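Local coordinates for catalase (Bacillus pumilus, PDB 4QOL), which breaks down hydrogen peroxide to water and oxygen at a buried heme and also shows peroxidase-like reactivity toward phenolic substrates, at residues A[342-345]-A[351-354]; A[100-105]-A[310-315]; A[123-128]-A[214-219]. All blocks are in the same frame, centred on the assembly; numbering follows the deposited sequence.

Contact 1 of 3, residues A[342-345]-A[351-354]; sequences DTQR and NYMR. With HEM (protoporphyrin IX containing Fe), chain E.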
loop_
_atom_site.group_PDB
_atom_site.type_symbol
_atom_site.label_atom_id
_atom_site.label_comp_id
_atom_site.label_asym_id
_atom_site.label_seq_id
_atom_site.Cartn_x
_atom_site.Cartn_y
_atom_site.Cartn_z
ATOM N N ASP A 342 9.648 11.191 -4.281
ATOM C CA ASP A 342 8.281 10.806 -4.673
ATOM C C ASP A 342 8.108 9.340 -4.927
ATOM O O ASP A 342 7.268 8.678 -4.349
ATOM C CB ASP A 342 7.813 11.653 -5.855
ATOM C CG ASP A 342 6.398 11.416 -6.151
ATOM O OD1 ASP A 342 5.526 11.615 -5.225
ATOM O OD2 ASP A 342 6.026 10.958 -7.286
ATOM N N THR A 343 8.931 8.791 -5.830
ATOM C CA THR A 343 8.778 7.385 -6.200
ATOM C C THR A 343 9.135 6.511 -4.975
ATOM O O THR A 343 8.564 5.433 -4.800
ATOM C CB THR A 343 9.615 7.057 -7.470
ATOM O OG1 THR A 343 9.149 5.816 -8.016
ATOM C CG2 THR A 343 11.078 6.826 -7.171
ATOM N N GLN A 344 10.119 6.959 -4.195
ATOM C CA GLN A 344 10.591 6.199 -3.045
ATOM C C GLN A 344 9.564 6.063 -1.907
ATOM O O GLN A 344 9.399 4.980 -1.327
ATOM C CB GLN A 344 11.898 6.760 -2.509
ATOM C CG GLN A 344 13.049 6.437 -3.487
ATOM C CD GLN A 344 14.135 7.441 -3.551
ATOM O OE1 GLN A 344 14.227 8.359 -2.677
ATOM N NE2 GLN A 344 15.004 7.289 -4.514
ATOM N N ARG A 345 8.777 7.103 -1.720
ATOM C CA ARG A 345 7.637 6.999 -0.814
ATOM C C ARG A 345 6.669 5.876 -1.192
ATOM O O ARG A 345 6.173 5.199 -0.320
ATOM C CB ARG A 345 6.974 8.385 -0.580
ATOM C CG ARG A 345 7.882 9.401 0.067
ATOM C CD ARG A 345 7.403 10.845 -0.114
ATOM N NE ARG A 345 8.451 11.757 0.290
ATOM C CZ ARG A 345 8.929 12.781 -0.405
ATOM N NH1 ARG A 345 8.365 13.173 -1.540
ATOM N NH2 ARG A 345 9.955 13.487 0.100
ATOM N N ASN A 351 8.191 6.074 5.486
ATOM C CA ASN A 351 9.348 6.039 6.382
ATOM C C ASN A 351 10.560 5.351 5.799
ATOM O O ASN A 351 11.427 4.837 6.531
ATOM C CB ASN A 351 8.951 5.469 7.761
ATOM C CG ASN A 351 8.074 6.396 8.508
ATOM O OD1 ASN A 351 8.368 7.584 8.593
ATOM N ND2 ASN A 351 6.937 5.901 8.985
ATOM N N TYR A 352 10.741 5.443 4.476
ATOM C CA TYR A 352 11.894 4.782 3.846
ATOM C C TYR A 352 13.225 5.297 4.280
ATOM O O TYR A 352 14.241 4.560 4.229
ATOM C CB TYR A 352 11.774 4.842 2.293
ATOM C CG TYR A 352 12.142 6.283 1.751
ATOM C CD1 TYR A 352 11.221 7.347 1.677
ATOM C CD2 TYR A 352 13.410 6.522 1.246
ATOM C CE1 TYR A 352 11.573 8.599 1.141
ATOM C CE2 TYR A 352 13.772 7.773 0.758
ATOM C CZ TYR A 352 12.853 8.800 0.697
ATOM O OH TYR A 352 13.177 10.041 0.199
ATOM N N MET A 353 13.266 6.537 4.781
ATOM C CA MET A 353 14.540 7.080 5.296
ATOM C C MET A 353 15.029 6.459 6.611
ATOM O O MET A 353 16.169 6.709 7.043
ATOM C CB MET A 353 14.406 8.613 5.397
ATOM C CG MET A 353 14.415 9.351 4.053
ATOM S SD MET A 353 15.920 9.076 3.083
ATOM C CE MET A 353 17.115 9.877 4.167
ATOM N N ARG A 354 14.190 5.653 7.241
ATOM C CA ARG A 354 14.580 4.829 8.393
ATOM C C ARG A 354 15.112 3.451 8.099
ATOM O O ARG A 354 15.568 2.726 8.995
ATOM C CB ARG A 354 13.372 4.727 9.345
ATOM C CG ARG A 354 12.806 6.074 9.820
ATOM C CD ARG A 354 13.875 6.917 10.513
ATOM N NE ARG A 354 13.262 8.058 11.211
ATOM C CZ ARG A 354 13.899 8.826 12.116
ATOM N NH1 ARG A 354 15.142 8.588 12.464
ATOM N NH2 ARG A 354 13.271 9.833 12.669
HETATM C CHA HEM E . 16.638 5.812 -10.763
HETATM C CHB HEM E . 13.686 9.329 -12.326
HETATM C CHC HEM E . 17.432 11.142 -15.061
HETATM C CHD HEM E . 20.399 8.012 -12.850
HETATM C C1A HEM E . 15.513 6.591 -10.986
HETATM C C2A HEM E . 14.210 6.345 -10.446
HETATM C C3A HEM E . 13.386 7.335 -10.884
HETATM C C4A HEM E . 14.168 8.190 -11.683
HETATM C CMA HEM E . 11.949 7.649 -10.585
HETATM C CAA HEM E . 13.878 5.215 -9.525
HETATM C CBA HEM E . 14.555 5.556 -8.181
HETATM C CGA HEM E . 14.163 4.616 -7.103
HETATM O O1A HEM E . 14.829 4.627 -6.048
HETATM O O2A HEM E . 13.134 3.907 -7.197
HETATM C C1B HEM E . 14.495 10.086 -13.220
HETATM C C2B HEM E . 13.982 11.217 -13.930
HETATM C C3B HEM E . 14.994 11.722 -14.705
HETATM C C4B HEM E . 16.191 10.915 -14.429
HETATM C CMB HEM E . 12.571 11.733 -13.811
HETATM C CAB HEM E . 14.998 12.889 -15.589
HETATM C CBB HEM E . 14.009 13.781 -15.495
HETATM C C1C HEM E . 18.576 10.439 -14.682
HETATM C C2C HEM E . 19.856 10.867 -14.949
HETATM C C3C HEM E . 20.688 9.972 -14.349
HETATM C C4C HEM E . 19.917 9.026 -13.634
HETATM C CMC HEM E . 20.196 12.043 -15.840
HETATM C CAC HEM E . 22.105 10.080 -14.273
HETATM C CBC HEM E . 22.629 11.291 -14.348
HETATM C C1D HEM E . 19.555 7.172 -12.108
HETATM C C2D HEM E . 20.089 6.042 -11.347
HETATM C C3D HEM E . 19.064 5.396 -10.783
HETATM C C4D HEM E . 17.888 6.155 -11.195
HETATM C CMD HEM E . 21.552 5.717 -11.289
HETATM C CAD HEM E . 19.106 4.182 -9.890
HETATM C CBD HEM E . 19.458 4.698 -8.477
HETATM C CGD HEM E . 19.524 3.456 -7.637
HETATM O O1D HEM E . 20.570 2.819 -7.667
HETATM O O2D HEM E . 18.551 3.079 -6.930
HETATM N NA HEM E . 15.491 7.768 -11.739
HETATM N NB HEM E . 15.792 9.971 -13.561
HETATM N NC HEM E . 18.612 9.365 -13.821
HETATM N ND HEM E . 18.232 7.218 -11.997
HETATM FE FE HEM E . 17.065 8.541 -12.752
HETATM O O HOH W 1 15.417 10.071 -1.093
HETATM O O HOH W 2 12.357 12.198 1.576
#
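The Tyr352 ring is sandwiched between two side chains: Gln344 CB lies over the centre of one face, 3.8 Å above the ring plane, and Met353 CG covers the opposite face nearer the rim. In the ring plane, at the edge, sits water 1. Gln344 and Arg345 belong to the C-terminal half of helix 331-348, which in heme catalases carries the proximal tyrosine ligand; Tyr352 lies in the short 3-10 segment that follows, so the chain folds back onto its own helix. With CG between the backbone N and carbonyl carbon (chi1 76°), the Tyr352 ring is swung over to the helix. The CB approach is a CH-pi contact, 10° off the ring normal, while Arg345 CG comes obliquely to within 3.9 Å of Tyr352 CE1. Two waters complete the polar side. Water 1 donates to Gln344 OE1 at 2.6 Å and also bonds Tyr352 OH; water 2 links the same hydroxyl to Arg345 NH2, weakly on the arginine side. The bend of Gln344 at chi2 carries its amide past the ring to the heme. There NE2 bonds the backbone O of Phe316 as well as the propionate, holding the amide between protein and cofactor. The propionate bond, Gln344 NE2 to HEM O1A, is 3.1 Å long and fairly straight, with an N-H...O angle of 162°.

Contact 2 of 3, residues A[100-105]-A[310-315]; sequences HPKGSP and ETEQAA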
loop_
_atom_site.group_PDB
_atom_site.type_symbol
_atom_site.label_atom_id
_atom_site.label_comp_id
_atom_site.label_asym_id
_atom_site.label_seq_id
_atom_site.Cartn_x
_atom_site.Cartn_y
_atom_site.Cartn_z
ATOM N N HIS A 100 15.293 -2.310 -18.670
ATOM C CA HIS A 100 14.562 -3.586 -18.545
ATOM C C HIS A 100 14.400 -3.936 -17.053
ATOM O O HIS A 100 15.006 -3.312 -16.196
ATOM C CB HIS A 100 15.192 -4.713 -19.349
ATOM C CG HIS A 100 15.020 -4.556 -20.827
ATOM N ND1 HIS A 100 13.958 -5.075 -21.530
ATOM C CD2 HIS A 100 15.729 -3.809 -21.704
ATOM C CE1 HIS A 100 14.093 -4.764 -22.807
ATOM N NE2 HIS A 100 15.142 -3.983 -22.941
ATOM N N PRO A 101 13.491 -4.888 -16.707
ATOM C CA PRO A 101 13.162 -5.151 -15.307
ATOM C C PRO A 101 14.266 -5.842 -14.513
ATOM O O PRO A 101 15.340 -6.162 -15.045
ATOM C CB PRO A 101 11.906 -6.072 -15.393
ATOM C CG PRO A 101 11.315 -5.782 -16.712
ATOM C CD PRO A 101 12.478 -5.505 -17.601
ATOM N N LYS A 102 13.980 -6.119 -13.243
ATOM C CA LYS A 102 14.792 -7.026 -12.421
ATOM C C LYS A 102 14.927 -8.346 -13.164
ATOM O O LYS A 102 14.019 -8.794 -13.835
ATOM C CB LYS A 102 14.113 -7.256 -11.060
ATOM C CG LYS A 102 14.280 -6.099 -10.067
ATOM C CD LYS A 102 13.549 -6.452 -8.777
ATOM C CE LYS A 102 14.172 -7.633 -8.073
ATOM N NZ LYS A 102 15.524 -7.293 -7.523
ATOM N N GLY A 103 16.078 -8.975 -13.074
ATOM C CA GLY A 103 16.208 -10.228 -13.724
ATOM C C GLY A 103 16.704 -10.065 -15.152
ATOM O O GLY A 103 17.109 -11.051 -15.685
ATOM N N SER A 104 16.702 -8.851 -15.744
ATOM C CA SER A 104 17.069 -8.721 -17.144
ATOM C C SER A 104 18.593 -8.816 -17.270
ATOM O O SER A 104 19.337 -8.636 -16.299
ATOM C CB SER A 104 16.570 -7.373 -17.740
ATOM O OG SER A 104 17.054 -6.227 -17.079
ATOM N N PRO A 105 19.097 -9.156 -18.456
ATOM C CA PRO A 105 20.543 -9.314 -18.618
ATOM C C PRO A 105 21.343 -8.001 -18.517
ATOM O O PRO A 105 20.867 -6.911 -18.832
ATOM C CB PRO A 105 20.685 -9.875 -20.028
ATOM C CG PRO A 105 19.348 -10.475 -20.295
ATOM C CD PRO A 105 18.368 -9.592 -19.659
ATOM N N GLU A 310 19.335 -4.035 1.676
ATOM C CA GLU A 310 20.347 -2.992 1.451
ATOM C C GLU A 310 20.364 -2.519 0.015
ATOM O O GLU A 310 20.182 -1.349 -0.225
ATOM C CB GLU A 310 21.720 -3.525 1.882
ATOM C CG GLU A 310 21.774 -3.798 3.385
ATOM C CD GLU A 310 22.984 -4.556 3.795
ATOM O OE1 GLU A 310 24.058 -3.965 3.687
ATOM O OE2 GLU A 310 22.858 -5.755 4.189
ATOM N N THR A 311 20.490 -3.405 -0.950
ATOM C CA THR A 311 20.549 -2.958 -2.349
ATOM C C THR A 311 19.151 -2.649 -2.922
ATOM O O THR A 311 18.936 -1.561 -3.475
ATOM C CB THR A 311 21.331 -3.938 -3.221
ATOM O OG1 THR A 311 22.640 -4.118 -2.667
ATOM C CG2 THR A 311 21.432 -3.490 -4.633
ATOM N N GLU A 312 18.209 -3.573 -2.738
ATOM C CA GLU A 312 16.898 -3.365 -3.329
ATOM C C GLU A 312 16.217 -2.168 -2.676
ATOM O O GLU A 312 15.597 -1.376 -3.373
ATOM C CB GLU A 312 16.057 -4.622 -3.305
ATOM C CG GLU A 312 14.751 -4.429 -4.043
ATOM C CD GLU A 312 14.912 -4.267 -5.561
ATOM O OE1 GLU A 312 13.999 -3.709 -6.172
ATOM O OE2 GLU A 312 15.935 -4.738 -6.119
ATOM N N GLN A 313 16.377 -1.994 -1.360
ATOM C CA GLN A 313 15.673 -0.916 -0.654
ATOM C C GLN A 313 16.489 0.439 -0.609
ATOM O O GLN A 313 15.985 1.361 -0.070
ATOM C CB GLN A 313 15.395 -1.299 0.803
ATOM C CG GLN A 313 14.248 -2.288 0.986
ATOM C CD GLN A 313 13.834 -2.482 2.412
ATOM O OE1 GLN A 313 12.627 -2.445 2.726
ATOM N NE2 GLN A 313 14.786 -2.690 3.267
ATOM N N ALA A 314 17.702 0.491 -1.150
ATOM C CA ALA A 314 18.434 1.707 -1.267
ATOM C C ALA A 314 17.703 2.766 -2.031
ATOM O O ALA A 314 17.147 2.544 -3.127
ATOM C CB ALA A 314 19.814 1.479 -1.820
ATOM N N ALA A 315 17.723 3.964 -1.504
ATOM C CA ALA A 315 17.042 5.102 -2.048
ATOM C C ALA A 315 18.094 6.233 -2.177
ATOM O O ALA A 315 18.608 6.713 -1.168
ATOM C CB ALA A 315 15.908 5.574 -1.101
#
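Lys102 and Glu312 reach for each other from opposite directions, and their ends make the tight part of this contact, a hydrogen-bonded salt bridge with Lys102 NZ 2.9 Å from Glu312 OE2. The ammonium meets that oxygen from above the carboxylate, 62° out of its plane. Bends at chi3 and chi4 turn CE and NZ round to the carboxylate, while Lys102 CD passes 3.8 Å from Glu312 OE1. Behind these ends the contact is loose: the nearest CA atoms, of Lys102 and Glu312, are 10.0 Å apart, and just 80 Å² is buried in all. Lys102 is partly exposed and modelled in two conformers, whereas Glu312 is buried on helix 307-312. The lysine rides on a type II beta turn from Pro101 to Ser104, between two strands of the catalase barrel. Pro101 O takes both Ser104 N and Ser104 OG, the hydroxyl at 2.7 Å, which firms the turn; Lys102 also packs on Pro101 of the third subunit. The side chain of Glu312 comes within about 8 Å of the heme, nearest atoms, and its backbone O is bonded by Arg347, itself a partner of the heme. The ammonium above the carboxylate probably offsets part of this buried negative charge.

Contact 3 of 3, residues A[123-128]-A[214-219]; sequences GNYDLV and VKYHWR. With HEM (protoporphyrin IX containing Fe), chain E.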
loop_
_atom_site.group_PDB
_atom_site.type_symbol
_atom_site.label_atom_id
_atom_site.label_comp_id
_atom_site.label_asym_id
_atom_site.label_seq_id
_atom_site.Cartn_x
_atom_site.Cartn_y
_atom_site.Cartn_z
ATOM N N GLY A 123 25.056 15.414 6.935
ATOM C CA GLY A 123 23.936 14.751 6.270
ATOM C C GLY A 123 24.385 13.890 5.101
ATOM O O GLY A 123 25.562 13.893 4.670
ATOM N N ASN A 124 23.458 13.075 4.606
ATOM C CA ASN A 124 23.731 12.272 3.474
ATOM C C ASN A 124 23.752 13.127 2.219
ATOM O O ASN A 124 22.819 13.868 1.943
ATOM C CB ASN A 124 22.722 11.083 3.379
ATOM C CG ASN A 124 23.035 9.985 4.361
ATOM O OD1 ASN A 124 23.981 10.035 5.101
ATOM N ND2 ASN A 124 22.203 8.920 4.346
ATOM N N TYR A 125 24.804 12.954 1.430
ATOM C CA TYR A 125 24.906 13.509 0.079
ATOM C C TYR A 125 24.835 12.427 -0.992
ATOM O O TYR A 125 25.677 11.529 -1.042
ATOM C CB TYR A 125 26.241 14.243 -0.076
ATOM C CG TYR A 125 26.530 14.759 -1.451
ATOM C CD1 TYR A 125 25.634 15.541 -2.115
ATOM C CD2 TYR A 125 27.748 14.486 -2.101
ATOM C CE1 TYR A 125 25.886 16.048 -3.382
ATOM C CE2 TYR A 125 28.039 15.025 -3.329
ATOM C CZ TYR A 125 27.086 15.756 -3.998
ATOM O OH TYR A 125 27.335 16.249 -5.274
ATOM N N ASP A 126 23.855 12.522 -1.879
ATOM C CA ASP A 126 23.691 11.541 -2.964
ATOM C C ASP A 126 24.112 12.156 -4.275
ATOM O O ASP A 126 23.598 13.193 -4.668
ATOM C CB ASP A 126 22.215 11.071 -3.135
ATOM C CG ASP A 126 21.676 10.135 -2.020
ATOM O OD1 ASP A 126 22.495 9.448 -1.334
ATOM O OD2 ASP A 126 20.452 10.152 -1.829
ATOM N N LEU A 127 25.077 11.551 -4.944
ATOM C CA LEU A 127 25.461 11.943 -6.314
ATOM C C LEU A 127 24.994 10.819 -7.224
ATOM O O LEU A 127 25.614 9.764 -7.297
ATOM C CB LEU A 127 26.956 12.172 -6.474
ATOM C CG LEU A 127 27.475 12.578 -7.875
ATOM C CD1 LEU A 127 26.822 13.878 -8.340
ATOM C CD2 LEU A 127 28.971 12.746 -7.821
ATOM N N VAL A 128 23.863 11.075 -7.846
ATOM C CA VAL A 128 23.114 10.039 -8.578
ATOM C C VAL A 128 23.513 10.166 -10.051
ATOM O O VAL A 128 22.848 10.845 -10.866
ATOM C CB VAL A 128 21.566 10.120 -8.351
ATOM C CG1 VAL A 128 20.883 8.921 -9.019
ATOM C CG2 VAL A 128 21.240 10.232 -6.863
ATOM N N VAL A 214 29.982 23.328 -11.303
ATOM C CA VAL A 214 30.820 22.171 -11.211
ATOM C C VAL A 214 30.224 21.008 -11.993
ATOM O O VAL A 214 29.014 20.862 -12.048
ATOM C CB VAL A 214 31.104 21.786 -9.729
ATOM C CG1 VAL A 214 29.838 21.339 -9.037
ATOM C CG2 VAL A 214 32.217 20.747 -9.610
ATOM N N LYS A 215 31.108 20.205 -12.566
ATOM C CA LYS A 215 30.816 18.895 -13.117
ATOM C C LYS A 215 31.718 17.868 -12.456
ATOM O O LYS A 215 32.910 18.087 -12.206
ATOM C CB LYS A 215 30.981 18.921 -14.656
ATOM C CG LYS A 215 29.774 19.502 -15.340
ATOM C CD LYS A 215 29.785 19.278 -16.843
ATOM C CE LYS A 215 28.598 19.945 -17.485
ATOM N NZ LYS A 215 27.312 19.284 -17.327
ATOM N N TYR A 216 31.124 16.712 -12.170
ATOM C CA TYR A 216 31.820 15.584 -11.548
ATOM C C TYR A 216 32.135 14.468 -12.562
ATOM O O TYR A 216 31.293 14.123 -13.450
ATOM C CB TYR A 216 30.931 14.966 -10.501
ATOM C CG TYR A 216 30.606 15.809 -9.280
ATOM C CD1 TYR A 216 31.468 15.878 -8.205
ATOM C CD2 TYR A 216 29.353 16.430 -9.156
ATOM C CE1 TYR A 216 31.154 16.603 -7.070
ATOM C CE2 TYR A 216 29.009 17.114 -8.001
ATOM C CZ TYR A 216 29.914 17.206 -6.971
ATOM O OH TYR A 216 29.536 17.835 -5.831
ATOM N N HIS A 217 33.282 13.830 -12.366
ATOM C CA HIS A 217 33.707 12.733 -13.227
ATOM C C HIS A 217 34.381 11.653 -12.394
ATOM O O HIS A 217 35.218 11.989 -11.523
ATOM C CB HIS A 217 34.723 13.263 -14.243
ATOM C CG HIS A 217 34.172 14.328 -15.122
ATOM N ND1 HIS A 217 33.464 14.047 -16.277
ATOM C CD2 HIS A 217 34.240 15.667 -15.038
ATOM C CE1 HIS A 217 33.112 15.182 -16.859
ATOM N NE2 HIS A 217 33.578 16.179 -16.129
ATOM N N TRP A 218 34.015 10.389 -12.607
ATOM C CA TRP A 218 34.660 9.272 -11.943
ATOM C C TRP A 218 35.504 8.496 -12.991
ATOM O O TRP A 218 34.972 8.059 -14.027
ATOM C CB TRP A 218 33.609 8.302 -11.393
ATOM C CG TRP A 218 32.734 8.785 -10.274
ATOM C CD1 TRP A 218 31.369 9.089 -10.345
ATOM C CD2 TRP A 218 33.098 8.941 -8.889
ATOM N NE1 TRP A 218 30.893 9.427 -9.089
ATOM C CE2 TRP A 218 31.921 9.316 -8.181
ATOM C CE3 TRP A 218 34.282 8.732 -8.157
ATOM C CZ2 TRP A 218 31.909 9.502 -6.793
ATOM C CZ3 TRP A 218 34.271 8.978 -6.764
ATOM C CH2 TRP A 218 33.087 9.353 -6.108
ATOM N N ARG A 219 36.785 8.313 -12.698
ATOM C CA ARG A 219 37.719 7.557 -13.555
ATOM C C ARG A 219 38.140 6.219 -12.910
ATOM O O ARG A 219 38.737 6.199 -11.811
ATOM C CB ARG A 219 38.972 8.386 -13.834
ATOM C CG ARG A 219 38.698 9.246 -15.017
ATOM C CD ARG A 219 39.656 10.428 -15.171
ATOM N NE ARG A 219 41.064 10.111 -15.128
ATOM C CZ ARG A 219 42.021 11.042 -15.254
ATOM N NH1 ARG A 219 41.701 12.329 -15.456
ATOM N NH2 ARG A 219 43.302 10.677 -15.230
HETATM C CHA HEM E . 16.638 5.812 -10.763
HETATM C CHB HEM E . 13.686 9.329 -12.326
HETATM C CHC HEM E . 17.432 11.142 -15.061
HETATM C CHD HEM E . 20.399 8.012 -12.850
HETATM C C1A HEM E . 15.513 6.591 -10.986
HETATM C C2A HEM E . 14.210 6.345 -10.446
HETATM C C3A HEM E . 13.386 7.335 -10.884
HETATM C C4A HEM E . 14.168 8.190 -11.683
HETATM C CMA HEM E . 11.949 7.649 -10.585
HETATM C CAA HEM E . 13.878 5.215 -9.525
HETATM C CBA HEM E . 14.555 5.556 -8.181
HETATM C CGA HEM E . 14.163 4.616 -7.103
HETATM O O1A HEM E . 14.829 4.627 -6.048
HETATM O O2A HEM E . 13.134 3.907 -7.197
HETATM C C1B HEM E . 14.495 10.086 -13.220
HETATM C C2B HEM E . 13.982 11.217 -13.930
HETATM C C3B HEM E . 14.994 11.722 -14.705
HETATM C C4B HEM E . 16.191 10.915 -14.429
HETATM C CMB HEM E . 12.571 11.733 -13.811
HETATM C CAB HEM E . 14.998 12.889 -15.589
HETATM C CBB HEM E . 14.009 13.781 -15.495
HETATM C C1C HEM E . 18.576 10.439 -14.682
HETATM C C2C HEM E . 19.856 10.867 -14.949
HETATM C C3C HEM E . 20.688 9.972 -14.349
HETATM C C4C HEM E . 19.917 9.026 -13.634
HETATM C CMC HEM E . 20.196 12.043 -15.840
HETATM C CAC HEM E . 22.105 10.080 -14.273
HETATM C CBC HEM E . 22.629 11.291 -14.348
HETATM C C1D HEM E . 19.555 7.172 -12.108
HETATM C C2D HEM E . 20.089 6.042 -11.347
HETATM C C3D HEM E . 19.064 5.396 -10.783
HETATM C C4D HEM E . 17.888 6.155 -11.195
HETATM C CMD HEM E . 21.552 5.717 -11.289
HETATM C CAD HEM E . 19.106 4.182 -9.890
HETATM C CBD HEM E . 19.458 4.698 -8.477
HETATM C CGD HEM E . 19.524 3.456 -7.637
HETATM O O1D HEM E . 20.570 2.819 -7.667
HETATM O O2D HEM E . 18.551 3.079 -6.930
HETATM N NA HEM E . 15.491 7.768 -11.739
HETATM N NB HEM E . 15.792 9.971 -13.561
HETATM N NC HEM E . 18.612 9.365 -13.821
HETATM N ND HEM E . 18.232 7.218 -11.997
HETATM FE FE HEM E . 17.065 8.541 -12.752
HETATM O O HOH W 3 27.949 9.402 -9.007
#
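Tyr216 OH is gripped by two groups: Trp204 NE1 is hydrogen-bonded to it, and Tyr125 OH approaches to 2.8 Å in a weak bond whose proton is not settled. The two tyrosines extend toward each other from opposite directions, Tyr125 with its CG anti to the backbone N (chi1 175°). Beside them Leu127 puts both methyls against the Tyr216 ring. Its CD2 sits 3.7 Å above the ring plane toward the rim, a CH-pi contact, and its CD1 lies 3.7 Å from Tyr216 CD2. The same CD2 also comes obliquely to 4.0 Å from Trp218 NE1. That indole N-H is satisfied by water 3, which lies in the ring plane at its edge and donates to Leu127 O at 2.9 Å; Phe114 stacks on the indole. Replacing Tyr216 by an alanine would probably open a gap against the Leu127 methyls and leave the Trp204 N-H without its acceptor. Next to Leu127 along its strand, Val128 turns to the heme, its CG1 3.8 Å from HEM C2D. The axes of segments 123-128 and 214-219 approach to 10.3 Å at 75°, so side chains, with one water, bridge them, an arrangement typical of the interior of the antiparallel beta barrel at the heart of the catalase fold.

Overall arrangement
Contacts 1 and 3 are buried and both reach the heme, at a propionate and on the porphyrin respectively; contact 2 is partly buried and stands a little apart from the cofactor. Their chemistry follows. Contact 3, between two barrel strands, is mainly apolar and aromatic; contact 1, between a helix and the turn after it, adds bridging waters to a ring face; contact 2 relies on one ionic pair. Ala315 joins them: its CB packs 3.6 Å from Gln344 CD and equally close to Tyr352 CD2 of contact 1, while its backbone O lies near Asp126 of contact 3. Contacts 1 and 2 both meet the third subunit, and all three reach the second.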